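Local coordinates for glycosyl hydrolase, family 8 (Clostridium perfringens, PDB 3REN), which is an alpha-amylase with an (alpha/alpha)6-barrel fold and so probably hydrolyses the alpha-linked glucose chains of starch-like polysaccharides, at residues L156-D161 / G166-L171; Y193-S198 / E219-D224; G203-S206 / Y212-V215; I236-R241 / E246-S251; L265-N270 / A276-E281. All blocks are in the same frame, centred on the assembly; numbering follows the deposited sequence. Where two conformers were deposited one is given.

Contact 1: L156-D161 / G166-L171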
# COMPACT_ATOMS: atom_id res chain seq x y z
N LEU A 156 -17.50 -3.04 -2.60
CA LEU A 156 -16.79 -3.68 -1.49
C LEU A 156 -16.64 -2.71 -0.31
O LEU A 156 -16.10 -1.59 -0.46
CB LEU A 156 -15.39 -4.17 -1.93
CG LEU A 156 -15.25 -5.13 -3.10
CD1 LEU A 156 -13.82 -5.70 -3.20
CD2 LEU A 156 -16.25 -6.27 -2.90
N VAL A 157 -17.09 -3.12 0.86
CA VAL A 157 -16.90 -2.32 2.06
C VAL A 157 -15.57 -2.67 2.70
O VAL A 157 -15.02 -3.78 2.44
CB VAL A 157 -18.09 -2.49 3.05
CG1 VAL A 157 -19.41 -2.17 2.32
CG2 VAL A 157 -18.12 -3.89 3.61
N ASP A 158 -15.08 -1.76 3.55
CA ASP A 158 -13.75 -1.82 4.08
C ASP A 158 -13.55 -2.94 5.06
O ASP A 158 -12.50 -3.57 5.05
CB ASP A 158 -13.39 -0.55 4.86
CG ASP A 158 -13.22 0.69 3.98
OD1 ASP A 158 -13.14 0.59 2.72
OD2 ASP A 158 -13.16 1.79 4.58
N TYR A 159 -14.51 -3.11 5.97
CA TYR A 159 -14.26 -3.84 7.23
C TYR A 159 -15.14 -5.08 7.27
O TYR A 159 -16.29 -5.03 6.87
CB TYR A 159 -14.52 -2.91 8.46
CG TYR A 159 -14.46 -3.66 9.79
CD1 TYR A 159 -13.29 -3.75 10.53
CD2 TYR A 159 -15.58 -4.33 10.27
CE1 TYR A 159 -13.26 -4.46 11.73
CE2 TYR A 159 -15.56 -5.03 11.41
CZ TYR A 159 -14.43 -5.10 12.15
OH TYR A 159 -14.50 -5.85 13.30
N ILE A 160 -14.58 -6.20 7.72
CA ILE A 160 -15.34 -7.47 7.79
C ILE A 160 -14.85 -8.20 9.04
O ILE A 160 -13.64 -8.29 9.27
CB ILE A 160 -15.12 -8.44 6.58
CG1 ILE A 160 -15.28 -7.77 5.20
CG2 ILE A 160 -16.06 -9.69 6.69
CD1 ILE A 160 -13.92 -7.21 4.59
N ASP A 161 -15.79 -8.67 9.88
CA ASP A 161 -15.44 -9.58 10.96
C ASP A 161 -16.35 -10.80 10.95
O ASP A 161 -17.09 -11.03 9.99
CB ASP A 161 -15.33 -8.89 12.33
CG ASP A 161 -16.68 -8.33 12.85
OD1 ASP A 161 -17.74 -8.69 12.32
OD2 ASP A 161 -16.66 -7.50 13.77
N GLY A 166 -18.85 -3.71 7.53
CA GLY A 166 -19.19 -2.29 7.62
C GLY A 166 -20.05 -1.79 6.47
O GLY A 166 -20.66 -2.57 5.73
N ASN A 167 -20.12 -0.47 6.31
CA ASN A 167 -20.90 0.11 5.22
C ASN A 167 -20.20 1.35 4.65
O ASN A 167 -20.83 2.21 4.05
CB ASN A 167 -22.33 0.43 5.69
CG ASN A 167 -22.37 1.44 6.82
OD1 ASN A 167 -21.33 2.00 7.23
ND2 ASN A 167 -23.57 1.68 7.34
N THR A 168 -18.88 1.41 4.83
CA THR A 168 -18.10 2.48 4.26
C THR A 168 -17.04 1.89 3.34
O THR A 168 -16.58 0.74 3.54
CB THR A 168 -17.50 3.39 5.34
OG1 THR A 168 -16.77 2.59 6.27
CG2 THR A 168 -18.64 4.13 6.07
N THR A 169 -16.69 2.67 2.31
CA THR A 169 -15.71 2.30 1.31
C THR A 169 -14.67 3.41 1.20
O THR A 169 -14.96 4.50 0.69
CB THR A 169 -16.42 2.07 -0.05
OG1 THR A 169 -17.37 1.02 0.12
CG2 THR A 169 -15.46 1.68 -1.20
N THR A 170 -13.46 3.13 1.66
CA THR A 170 -12.36 4.08 1.51
C THR A 170 -11.91 3.96 0.07
O THR A 170 -11.77 2.85 -0.44
CB THR A 170 -11.32 3.73 2.55
OG1 THR A 170 -11.99 3.76 3.81
CG2 THR A 170 -10.15 4.71 2.59
N LEU A 171 -11.73 5.07 -0.63
CA LEU A 171 -11.42 4.99 -2.04
C LEU A 171 -10.09 4.31 -2.36
O LEU A 171 -10.00 3.61 -3.37
CB LEU A 171 -11.49 6.37 -2.74
CG LEU A 171 -12.87 6.75 -3.32
CD1 LEU A 171 -13.85 6.96 -2.14
CD2 LEU A 171 -12.80 8.00 -4.19
O HOH W 1 -16.53 -0.56 6.37
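D158 reaches across to T170 and ties the break within strand 155-160 to strand 168-170, two strands of different sheets in the (alpha/alpha)6 barrel. Along the side chain, D158 CB passes 3.7 Å from T168 O. CG is held anti to the carbonyl carbon (chi1 -70°), which sends both carboxylate oxygens to T170. D158 OD1 takes the backbone T170 N at 2.8 Å on its syn lone pair, with a nearly straight N-H...O angle of 171°. D158 OD2 meets T170 OG1, which donates to it across a modelled distance so short that its exact length is doubtful; the two side chains cross at about a right angle. The D158 backbone adds a third link, D158 N to T168 O at 2.9 Å. On strand 168-170, T169 OG1 donates to L156 O, 3.0 Å away, from above the carbonyl plane, and G166 N closes the turn on Y159 O. V157 lays CG2 3.6 Å from G166 O. With two oxygens engaged by a backbone N-H and a hydroxyl of one residue, the carboxylate is fixed in rotation, and its negative charge is probably eased by these donors.

Contact 2: Y193-S198 / E219-D224. With EDO (1,2-ethanediol), chain K.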
# COMPACT_ATOMS: atom_id res chain seq x y z
N TYR A 193 -15.39 -3.98 -10.81
CA TYR A 193 -14.49 -2.99 -11.40
C TYR A 193 -15.22 -1.73 -11.85
O TYR A 193 -14.76 -0.61 -11.56
CB TYR A 193 -13.69 -3.57 -12.60
CG TYR A 193 -12.68 -2.58 -13.19
CD1 TYR A 193 -13.08 -1.56 -14.06
CD2 TYR A 193 -11.33 -2.66 -12.86
CE1 TYR A 193 -12.18 -0.68 -14.58
CE2 TYR A 193 -10.41 -1.78 -13.38
CZ TYR A 193 -10.84 -0.79 -14.24
OH TYR A 193 -9.92 0.07 -14.78
N GLU A 194 -16.34 -1.90 -12.56
CA GLU A 194 -17.13 -0.77 -13.09
C GLU A 194 -17.72 0.10 -11.97
O GLU A 194 -17.67 1.33 -12.05
CB GLU A 194 -18.26 -1.22 -14.03
CG GLU A 194 -17.82 -1.95 -15.31
CD GLU A 194 -17.05 -1.06 -16.32
OE1 GLU A 194 -17.53 0.06 -16.64
OE2 GLU A 194 -15.98 -1.49 -16.81
N LYS A 195 -18.27 -0.54 -10.93
CA LYS A 195 -18.78 0.22 -9.79
C LYS A 195 -17.68 0.96 -9.01
O LYS A 195 -17.81 2.16 -8.72
CB LYS A 195 -19.62 -0.66 -8.87
CG LYS A 195 -20.14 0.04 -7.58
CD LYS A 195 -21.15 1.17 -7.89
CE LYS A 195 -21.82 1.67 -6.60
NZ LYS A 195 -22.50 3.00 -6.77
N SER A 196 -16.61 0.24 -8.68
CA SER A 196 -15.40 0.81 -8.06
C SER A 196 -14.86 2.02 -8.83
O SER A 196 -14.63 3.10 -8.24
CB SER A 196 -14.31 -0.28 -7.98
OG SER A 196 -14.78 -1.34 -7.15
N ASN A 197 -14.69 1.86 -10.14
CA ASN A 197 -14.17 2.93 -10.94
C ASN A 197 -15.13 4.14 -10.94
O ASN A 197 -14.69 5.31 -10.89
CB ASN A 197 -13.87 2.45 -12.36
CG ASN A 197 -13.05 3.45 -13.14
OD1 ASN A 197 -12.00 3.94 -12.65
ND2 ASN A 197 -13.53 3.81 -14.34
N SER A 198 -16.43 3.85 -10.94
CA SER A 198 -17.45 4.91 -10.89
C SER A 198 -17.38 5.66 -9.56
O SER A 198 -17.50 6.87 -9.55
CB SER A 198 -18.84 4.34 -11.17
OG SER A 198 -19.85 5.23 -10.72
N GLU A 219 -24.75 3.61 1.80
CA GLU A 219 -26.17 3.91 2.11
C GLU A 219 -26.77 5.14 1.41
O GLU A 219 -27.89 5.10 0.89
CB GLU A 219 -26.41 3.95 3.63
CG GLU A 219 -26.88 2.56 4.19
CD GLU A 219 -28.28 2.17 3.68
OE1 GLU A 219 -29.16 3.05 3.58
OE2 GLU A 219 -28.52 0.98 3.36
N THR A 220 -26.01 6.23 1.38
CA THR A 220 -26.48 7.47 0.79
C THR A 220 -25.93 7.68 -0.60
O THR A 220 -26.38 8.57 -1.31
CB THR A 220 -26.03 8.66 1.65
OG1 THR A 220 -24.61 8.64 1.80
CG2 THR A 220 -26.64 8.59 3.03
N GLN A 221 -24.93 6.88 -0.98
CA GLN A 221 -24.18 7.08 -2.23
C GLN A 221 -23.48 8.45 -2.24
O GLN A 221 -23.39 9.09 -3.26
CB GLN A 221 -25.05 6.87 -3.47
CG GLN A 221 -25.72 5.49 -3.49
CD GLN A 221 -24.76 4.37 -3.88
OE1 GLN A 221 -24.21 4.38 -4.97
NE2 GLN A 221 -24.58 3.39 -2.99
N LYS A 222 -23.01 8.90 -1.08
CA LYS A 222 -22.31 10.20 -0.98
C LYS A 222 -20.90 10.02 -0.38
O LYS A 222 -20.58 8.96 0.18
CB LYS A 222 -23.09 11.19 -0.09
CG LYS A 222 -24.54 11.52 -0.56
CD LYS A 222 -24.58 12.32 -1.86
CE LYS A 222 -26.01 12.76 -2.15
NZ LYS A 222 -26.26 13.13 -3.57
N TYR A 223 -20.09 11.07 -0.46
CA TYR A 223 -18.72 11.04 0.03
C TYR A 223 -18.58 11.81 1.34
O TYR A 223 -19.52 12.52 1.74
CB TYR A 223 -17.77 11.60 -1.04
CG TYR A 223 -17.82 10.83 -2.34
CD1 TYR A 223 -16.86 9.83 -2.63
CD2 TYR A 223 -18.79 11.11 -3.30
CE1 TYR A 223 -16.90 9.11 -3.83
CE2 TYR A 223 -18.84 10.38 -4.51
CZ TYR A 223 -17.89 9.40 -4.76
OH TYR A 223 -17.94 8.71 -5.95
N ASP A 224 -17.43 11.67 2.01
CA ASP A 224 -17.11 12.50 3.16
C ASP A 224 -17.13 13.97 2.70
O ASP A 224 -17.09 14.24 1.51
CB ASP A 224 -15.71 12.17 3.70
CG ASP A 224 -14.58 12.61 2.74
OD1 ASP A 224 -14.19 11.83 1.86
OD2 ASP A 224 -14.12 13.78 2.82
C1 EDO K . -21.16 5.73 -7.21
O1 EDO K . -20.72 5.19 -8.46
C2 EDO K . -20.66 7.16 -7.04
O2 EDO K . -21.66 7.99 -7.60
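A G1 beta bulge, in which Q221 and K222 both face Y217, shapes the hairpin turn between strands 215-217 and 222-223, and its first residue reaches across the protein surface to helix 188-201. Q221 has the positive phi of such a bulge (60°), and its side chain bends at chi2 to bring the amide oxygen up to K195. There K195 NZ donates to Q221 OE1 at 2.8 Å, arriving in the carbonyl plane with a C=O...N angle of 146°. The lysine starts with CG anti to the backbone N (chi1 177°), turns once at chi2 and then runs out straight, so its ammonium end travels far from the helix before it meets the glutamine. The other end of the amide is held within the turn, Q221 NE2 bonding to E218 O; the two ends together settle which way the amide is flipped.

Between helix and hairpin sits a 1,2-ethanediol, probably from the crystallisation liquor. S198 OG donates to its O1, though the modelled separation is too short to trust in detail. The lysine ammonium lies beside the diol, and the diol atom C2 lies 3.3 Å from Y223 OH. That tyrosine hydroxyl stays 4.1 Å from S198 O and bonds instead to I199 O, one residue further along the helix.

S196 and Y193 turn to helix 176-185, while the Y223 ring meets F216 of the adjacent strand, leaving the lysine, glutamine and diol at the surface between helix and sheet.

Contact 3: G203-S206 / Y212-V215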
# COMPACT_ATOMS: atom_id res chain seq x y z
N GLY A 203 -15.64 10.91 -7.31
CA GLY A 203 -15.11 11.41 -6.05
C GLY A 203 -13.97 12.40 -6.16
O GLY A 203 -13.22 12.59 -5.18
N LYS A 204 -13.81 13.08 -7.30
CA LYS A 204 -12.83 14.18 -7.36
C LYS A 204 -13.17 15.26 -6.37
O LYS A 204 -14.34 15.53 -6.12
CB LYS A 204 -12.77 14.82 -8.74
CG LYS A 204 -12.02 14.03 -9.80
CD LYS A 204 -10.54 14.07 -9.61
CE LYS A 204 -9.85 13.56 -10.88
NZ LYS A 204 -8.36 13.43 -10.70
N ILE A 205 -12.14 15.91 -5.84
CA ILE A 205 -12.34 16.91 -4.80
C ILE A 205 -12.83 18.19 -5.48
O ILE A 205 -13.90 18.66 -5.16
CB ILE A 205 -11.07 17.20 -3.98
CG1 ILE A 205 -10.65 16.00 -3.12
CG2 ILE A 205 -11.28 18.47 -3.08
CD1 ILE A 205 -11.63 15.63 -2.03
N SER A 206 -12.04 18.72 -6.43
CA SER A 206 -12.41 19.95 -7.14
C SER A 206 -11.59 20.11 -8.40
O SER A 206 -10.67 19.33 -8.67
CB SER A 206 -12.25 21.21 -6.24
OG SER A 206 -10.87 21.59 -6.08
N TYR A 212 -8.70 13.16 -4.60
CA TYR A 212 -9.85 12.33 -4.35
C TYR A 212 -10.38 12.42 -2.95
O TYR A 212 -9.61 12.62 -2.00
CB TYR A 212 -9.55 10.87 -4.68
CG TYR A 212 -9.44 10.66 -6.14
CD1 TYR A 212 -10.57 10.59 -6.93
CD2 TYR A 212 -8.18 10.63 -6.76
CE1 TYR A 212 -10.47 10.43 -8.31
CE2 TYR A 212 -8.08 10.42 -8.13
CZ TYR A 212 -9.24 10.31 -8.89
OH TYR A 212 -9.18 10.12 -10.26
N ARG A 213 -11.70 12.24 -2.85
CA ARG A 213 -12.35 12.05 -1.55
C ARG A 213 -11.75 10.84 -0.85
O ARG A 213 -11.30 9.89 -1.51
CB ARG A 213 -13.87 11.82 -1.70
CG ARG A 213 -14.68 13.07 -2.05
CD ARG A 213 -14.85 13.97 -0.84
NE ARG A 213 -15.11 15.36 -1.24
CZ ARG A 213 -14.93 16.41 -0.43
NH1 ARG A 213 -14.51 16.24 0.83
NH2 ARG A 213 -15.15 17.62 -0.89
N LYS A 214 -11.77 10.88 0.45
CA LYS A 214 -11.39 9.78 1.29
C LYS A 214 -12.35 8.57 1.39
O LYS A 214 -11.91 7.48 1.22
CB LYS A 214 -11.03 10.27 2.69
CG LYS A 214 -10.29 9.27 3.46
CD LYS A 214 -10.34 9.36 4.93
CE LYS A 214 -10.10 10.73 5.39
N VAL A 215 -13.63 8.82 1.63
CA VAL A 215 -14.62 7.72 1.90
C VAL A 215 -15.88 7.87 1.07
O VAL A 215 -16.34 9.00 0.82
CB VAL A 215 -15.10 7.66 3.40
CG1 VAL A 215 -15.83 6.33 3.70
CG2 VAL A 215 -13.95 7.82 4.39
O HOH W 2 -15.84 18.00 -3.62
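The backbones of K204 and Y212 run alongside each other at a single beta bridge, and R213 N gives a nearly straight bond to G203 O (2.8 Å, 168°). The bridge draws together the base of the loop that joins helix 188-201 of the barrel to strand 215-217. G203 O also receives a CA-H...O contact from Y212 CA.

On one flank K204 bends at chi2 and lays its chain obliquely across the tyrosine: K204 CD is 3.9 Å from Y212 CE1, and K204 NZ ends in a weak bond to Y212 OH at 3.4 Å. Both polar ends have stronger partners beyond the bridge, the ammonium in P210 O and the hydroxyl in the carboxylate of E248.

The other flank belongs to I205 and R213. I205 CG1 lies 3.6 Å from Y212 C, placing the terminal methyl over the start of the next residue, with I205 CD1 3.5 Å from R213 N. R213 bends at chi2 (-76°) and then runs out alongside I205. Its NH1 goes to E226 O and to a salt bridge with D224. The same methyl, I205 CD1, covers one guanidinium face 3.6 Å above the plane, offset toward the rim, while a water in that plane links R213 NH2 to I205 O.

Contact 4: I236-R241 / E246-S251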
# COMPACT_ATOMS: atom_id res chain seq x y z
N ILE A 236 -2.50 6.70 -3.45
CA ILE A 236 -2.82 5.28 -3.62
C ILE A 236 -3.88 5.17 -4.72
O ILE A 236 -3.72 4.38 -5.66
CB ILE A 236 -3.27 4.62 -2.30
CG1 ILE A 236 -2.10 4.57 -1.32
CG2 ILE A 236 -3.79 3.13 -2.56
CD1 ILE A 236 -2.50 4.38 0.12
N VAL A 237 -4.95 5.97 -4.62
CA VAL A 237 -6.02 5.91 -5.64
C VAL A 237 -5.45 6.18 -7.04
O VAL A 237 -5.77 5.48 -8.02
CB VAL A 237 -7.13 6.94 -5.35
CG1 VAL A 237 -8.08 7.04 -6.52
CG2 VAL A 237 -7.88 6.61 -4.03
N ILE A 238 -4.61 7.21 -7.15
CA ILE A 238 -4.01 7.58 -8.44
C ILE A 238 -3.15 6.47 -9.01
O ILE A 238 -3.32 6.12 -10.19
CB ILE A 238 -3.18 8.89 -8.34
CG1 ILE A 238 -4.14 10.07 -8.05
CG2 ILE A 238 -2.33 9.11 -9.57
CD1 ILE A 238 -3.44 11.32 -7.49
N LEU A 239 -2.28 5.89 -8.17
CA LEU A 239 -1.48 4.74 -8.61
C LEU A 239 -2.38 3.58 -9.06
O LEU A 239 -2.11 2.99 -10.11
CB LEU A 239 -0.50 4.30 -7.54
CG LEU A 239 0.45 3.13 -7.81
CD1 LEU A 239 1.37 3.43 -9.00
CD2 LEU A 239 1.30 2.96 -6.59
N ASN A 240 -3.46 3.29 -8.32
CA ASN A 240 -4.41 2.20 -8.72
C ASN A 240 -5.04 2.48 -10.07
O ASN A 240 -5.12 1.61 -10.91
CB ASN A 240 -5.52 1.97 -7.65
CG ASN A 240 -4.99 1.26 -6.40
OD1 ASN A 240 -3.97 0.59 -6.46
ND2 ASN A 240 -5.70 1.40 -5.27
N ARG A 241 -5.50 3.70 -10.28
CA ARG A 241 -6.12 4.11 -11.54
C ARG A 241 -5.19 3.90 -12.74
O ARG A 241 -5.59 3.37 -13.76
CB ARG A 241 -6.51 5.58 -11.45
CG ARG A 241 -7.81 5.84 -10.66
CD ARG A 241 -9.03 5.74 -11.59
NE ARG A 241 -9.10 6.93 -12.43
CZ ARG A 241 -10.03 7.18 -13.35
NH1 ARG A 241 -11.00 6.31 -13.63
NH2 ARG A 241 -9.96 8.31 -14.04
N GLU A 246 -6.43 3.53 -16.45
CA GLU A 246 -7.33 4.71 -16.44
C GLU A 246 -6.54 6.02 -16.51
O GLU A 246 -5.31 6.03 -16.36
CB GLU A 246 -8.21 4.70 -15.19
CG GLU A 246 -8.99 3.42 -14.95
CD GLU A 246 -10.15 3.22 -15.95
OE1 GLU A 246 -10.64 4.23 -16.54
OE2 GLU A 246 -10.57 2.05 -16.13
N ASN A 247 -7.26 7.14 -16.67
CA ASN A 247 -6.64 8.45 -16.91
C ASN A 247 -6.50 9.28 -15.64
O ASN A 247 -7.48 9.55 -14.99
CB ASN A 247 -7.51 9.23 -17.92
CG ASN A 247 -6.89 10.59 -18.31
OD1 ASN A 247 -6.62 11.44 -17.45
ND2 ASN A 247 -6.67 10.78 -19.61
N GLU A 248 -5.27 9.68 -15.33
CA GLU A 248 -4.97 10.59 -14.21
C GLU A 248 -4.07 11.77 -14.65
O GLU A 248 -3.27 12.25 -13.87
CB GLU A 248 -4.27 9.84 -13.06
CG GLU A 248 -5.20 8.87 -12.28
CD GLU A 248 -6.44 9.55 -11.68
OE1 GLU A 248 -6.36 10.74 -11.35
OE2 GLU A 248 -7.52 8.92 -11.54
N GLU A 249 -4.28 12.28 -15.85
CA GLU A 249 -3.47 13.37 -16.35
C GLU A 249 -3.53 14.65 -15.49
O GLU A 249 -2.52 15.17 -15.15
CB GLU A 249 -3.85 13.68 -17.81
CG GLU A 249 -3.61 12.54 -18.78
CD GLU A 249 -3.80 12.91 -20.26
OE1 GLU A 249 -4.90 13.24 -20.70
N SER A 250 -4.70 15.05 -15.04
CA SER A 250 -4.83 16.29 -14.28
C SER A 250 -4.35 16.18 -12.84
O SER A 250 -3.87 17.15 -12.27
CB SER A 250 -6.26 16.87 -14.33
OG SER A 250 -7.17 16.09 -13.57
N SER A 251 -4.47 15.00 -12.25
CA SER A 251 -4.02 14.83 -10.88
C SER A 251 -2.50 14.79 -10.82
O SER A 251 -1.88 15.40 -9.94
CB SER A 251 -4.59 13.54 -10.31
OG SER A 251 -4.11 13.40 -8.99
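R241 bends at both chi2 (-87°) and chi3 (-75°), folding its guanidinium back over the turn between helices 231-243 and 249-262 of the (alpha/alpha)6 barrel, and E246 and E248, each also bent at chi2, complete a salt-bridge network around it. E248 comes in at the edge of the guanidinium. R241 NE donates to E248 OE2 at 2.7 Å, close to the guanidinium plane, and meets the anti side of the carboxylate, whose own plane is turned 70° from that of the arginine. E246 lies over a face instead, its CB 3.4 Å above the plane. Its carboxylate is nearly parallel to the guanidinium, but E246 OE1 stands 3.6 Å from R241 NH1 and well out of plane, a bridge of charge alone. R241 NH2 turns to the backbone, reaching N247 O at 2.9 Å with a bent N-H...O angle.

These groups are shared with helix 188-201 and the loop after it. From the helix, N197 and E201 pair with R241 NH1, and Y193 OH donates to E246 OE2; from the loop, Y212 shares E248 OE2. So many partners probably compensate the charge of the buried arginine.

The backbone finishes the turn, E246 N bonding to R241 O at 2.8 Å. E248 holds the N-cap position of helix 249-262. Beside the charged groups I238 packs on E248, with I238 CG2 4.0 Å from E248 CG. N247 makes an Asx turn, closed through E249 N to N247 OD1 at 3.0 Å.

Contact 5: L265-N270 / A276-E281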
# COMPACT_ATOMS: atom_id res chain seq x y z
N LEU A 265 6.31 17.32 -0.65
CA LEU A 265 4.88 16.99 -0.53
C LEU A 265 4.56 16.64 0.93
O LEU A 265 5.38 16.00 1.63
CB LEU A 265 4.48 15.86 -1.48
CG LEU A 265 4.67 16.15 -2.98
CD1 LEU A 265 4.77 14.84 -3.81
CD2 LEU A 265 3.54 17.07 -3.56
N VAL A 266 3.41 17.10 1.39
CA VAL A 266 3.02 16.89 2.77
C VAL A 266 1.70 16.07 2.90
O VAL A 266 1.11 15.70 1.89
CB VAL A 266 2.88 18.23 3.54
CG1 VAL A 266 4.27 18.84 3.83
CG2 VAL A 266 2.03 19.22 2.77
N ALA A 267 1.27 15.83 4.14
CA ALA A 267 0.17 14.87 4.43
C ALA A 267 -1.21 15.32 4.00
O ALA A 267 -2.07 14.48 3.69
CB ALA A 267 0.16 14.50 5.94
N THR A 268 -1.46 16.62 4.04
CA THR A 268 -2.78 17.17 3.72
C THR A 268 -2.73 18.53 2.97
O THR A 268 -1.80 19.35 3.17
CB THR A 268 -3.72 17.36 5.01
OG1 THR A 268 -3.20 18.37 5.88
CG2 THR A 268 -3.93 16.05 5.82
N TYR A 269 -3.74 18.75 2.12
CA TYR A 269 -3.89 20.00 1.39
C TYR A 269 -5.35 20.46 1.49
O TYR A 269 -6.26 19.64 1.66
CB TYR A 269 -3.55 19.79 -0.08
CG TYR A 269 -2.08 19.47 -0.26
CD1 TYR A 269 -1.15 20.49 -0.36
CD2 TYR A 269 -1.63 18.16 -0.28
CE1 TYR A 269 0.19 20.23 -0.52
CE2 TYR A 269 -0.31 17.87 -0.43
CZ TYR A 269 0.61 18.92 -0.53
OH TYR A 269 1.96 18.69 -0.67
N ASN A 270 -5.58 21.77 1.40
CA ASN A 270 -6.94 22.28 1.44
C ASN A 270 -7.64 21.96 0.12
O ASN A 270 -7.06 22.19 -0.94
CB ASN A 270 -6.93 23.79 1.71
CG ASN A 270 -8.33 24.39 1.65
OD1 ASN A 270 -8.81 24.73 0.57
ND2 ASN A 270 -9.00 24.39 2.78
N ALA A 276 -0.97 23.61 1.27
CA ALA A 276 -0.55 22.71 2.31
C ALA A 276 -1.30 23.05 3.60
O ALA A 276 -1.46 24.22 3.95
CB ALA A 276 0.94 22.85 2.55
N THR A 277 -1.74 22.02 4.30
CA THR A 277 -2.38 22.21 5.59
C THR A 277 -1.71 21.35 6.64
O THR A 277 -2.22 21.19 7.75
CB THR A 277 -3.90 21.92 5.57
OG1 THR A 277 -4.16 20.69 4.86
CG2 THR A 277 -4.66 23.03 4.86
N SER A 278 -0.53 20.81 6.29
CA SER A 278 0.26 20.00 7.21
C SER A 278 1.72 20.32 6.97
O SER A 278 2.06 20.78 5.90
CB SER A 278 0.02 18.49 6.95
OG SER A 278 0.86 17.70 7.79
N GLN A 279 2.57 20.08 7.95
CA GLN A 279 4.02 20.13 7.69
C GLN A 279 4.65 18.74 7.60
O GLN A 279 5.88 18.60 7.49
CB GLN A 279 4.72 20.89 8.81
CG GLN A 279 4.65 22.39 8.66
CD GLN A 279 5.22 23.06 9.91
OE1 GLN A 279 4.57 23.10 10.96
NE2 GLN A 279 6.45 23.57 9.80
N ILE A 280 3.81 17.72 7.68
CA ILE A 280 4.30 16.36 7.82
C ILE A 280 4.59 15.75 6.45
O ILE A 280 3.71 15.68 5.60
CB ILE A 280 3.31 15.47 8.63
CG1 ILE A 280 3.02 16.09 10.01
CG2 ILE A 280 3.83 14.00 8.76
CD1 ILE A 280 4.24 16.53 10.84
N GLU A 281 5.84 15.30 6.27
CA GLU A 281 6.20 14.50 5.11
C GLU A 281 6.19 13.00 5.50
O GLU A 281 6.27 12.67 6.68
CB GLU A 281 7.60 14.88 4.64
CG GLU A 281 7.72 16.21 3.89
CD GLU A 281 9.19 16.48 3.60
OE1 GLU A 281 9.60 16.33 2.43
OE2 GLU A 281 9.94 16.78 4.56
O HOH W 3 -3.55 18.06 8.46
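V266, A276 and Y269 form the apolar centre where strand 268-270, which follows helix 249-262 of the barrel, is bridged to the loop leading to helix 283-296. V266 CG2 touches A276 CB at 3.8 Å, and the Y269 ring packs on the same residue, its CD1 3.5 Å from A276 CA. The ring is also wedged edge-to-face against W254 and F231, while Y269 OH accepts from V266 N, tying the ring to the residues just before the strand. Next to this centre, A267 CB rests against I280 CB, and V266 CB lies 3.4 Å from I280 O.

Outward, the backbones meet in a single bridge between Y269 and A276. T277 N bonds T268 O at 2.9 Å. At the other end A267 N reaches I280 O only weakly, and E281 CG lies 3.3 Å from L265 O.

The polar edge is made by two threonines crossing at about a right angle. T268 holds OG1 between its backbone N and carbonyl carbon (chi1 67°), and T277 does likewise, which turns the two hydroxyls to each other. S278 OG accepts from I280 N, an ST turn. T268 OG1 and T277 OG1 are 2.7 Å apart, hydrogen-bonded, and a water lies 2.6 Å from T268 OG1.

From the N terminus, contact 1 is the first to close, drawing a short loop shut between strands 155-160 and 168-170. Contact 2 then joins helix 188-201 to the hairpin at strand 222-223, with 20 residues between its segments, and contact 3 is nested inside that loop. Contacts 4 and 5 follow in series, the former at the turn between helices 231-243 and 249-262, the latter in the loop before helix 283-296. No two loops cross. Contact 1 joins contact 3 through L171 N and K214 O, and contacts 2, 3 and 4 are also in mutual touch. Contact 5 stands apart, its nearest atoms about 6 Å from contact 3.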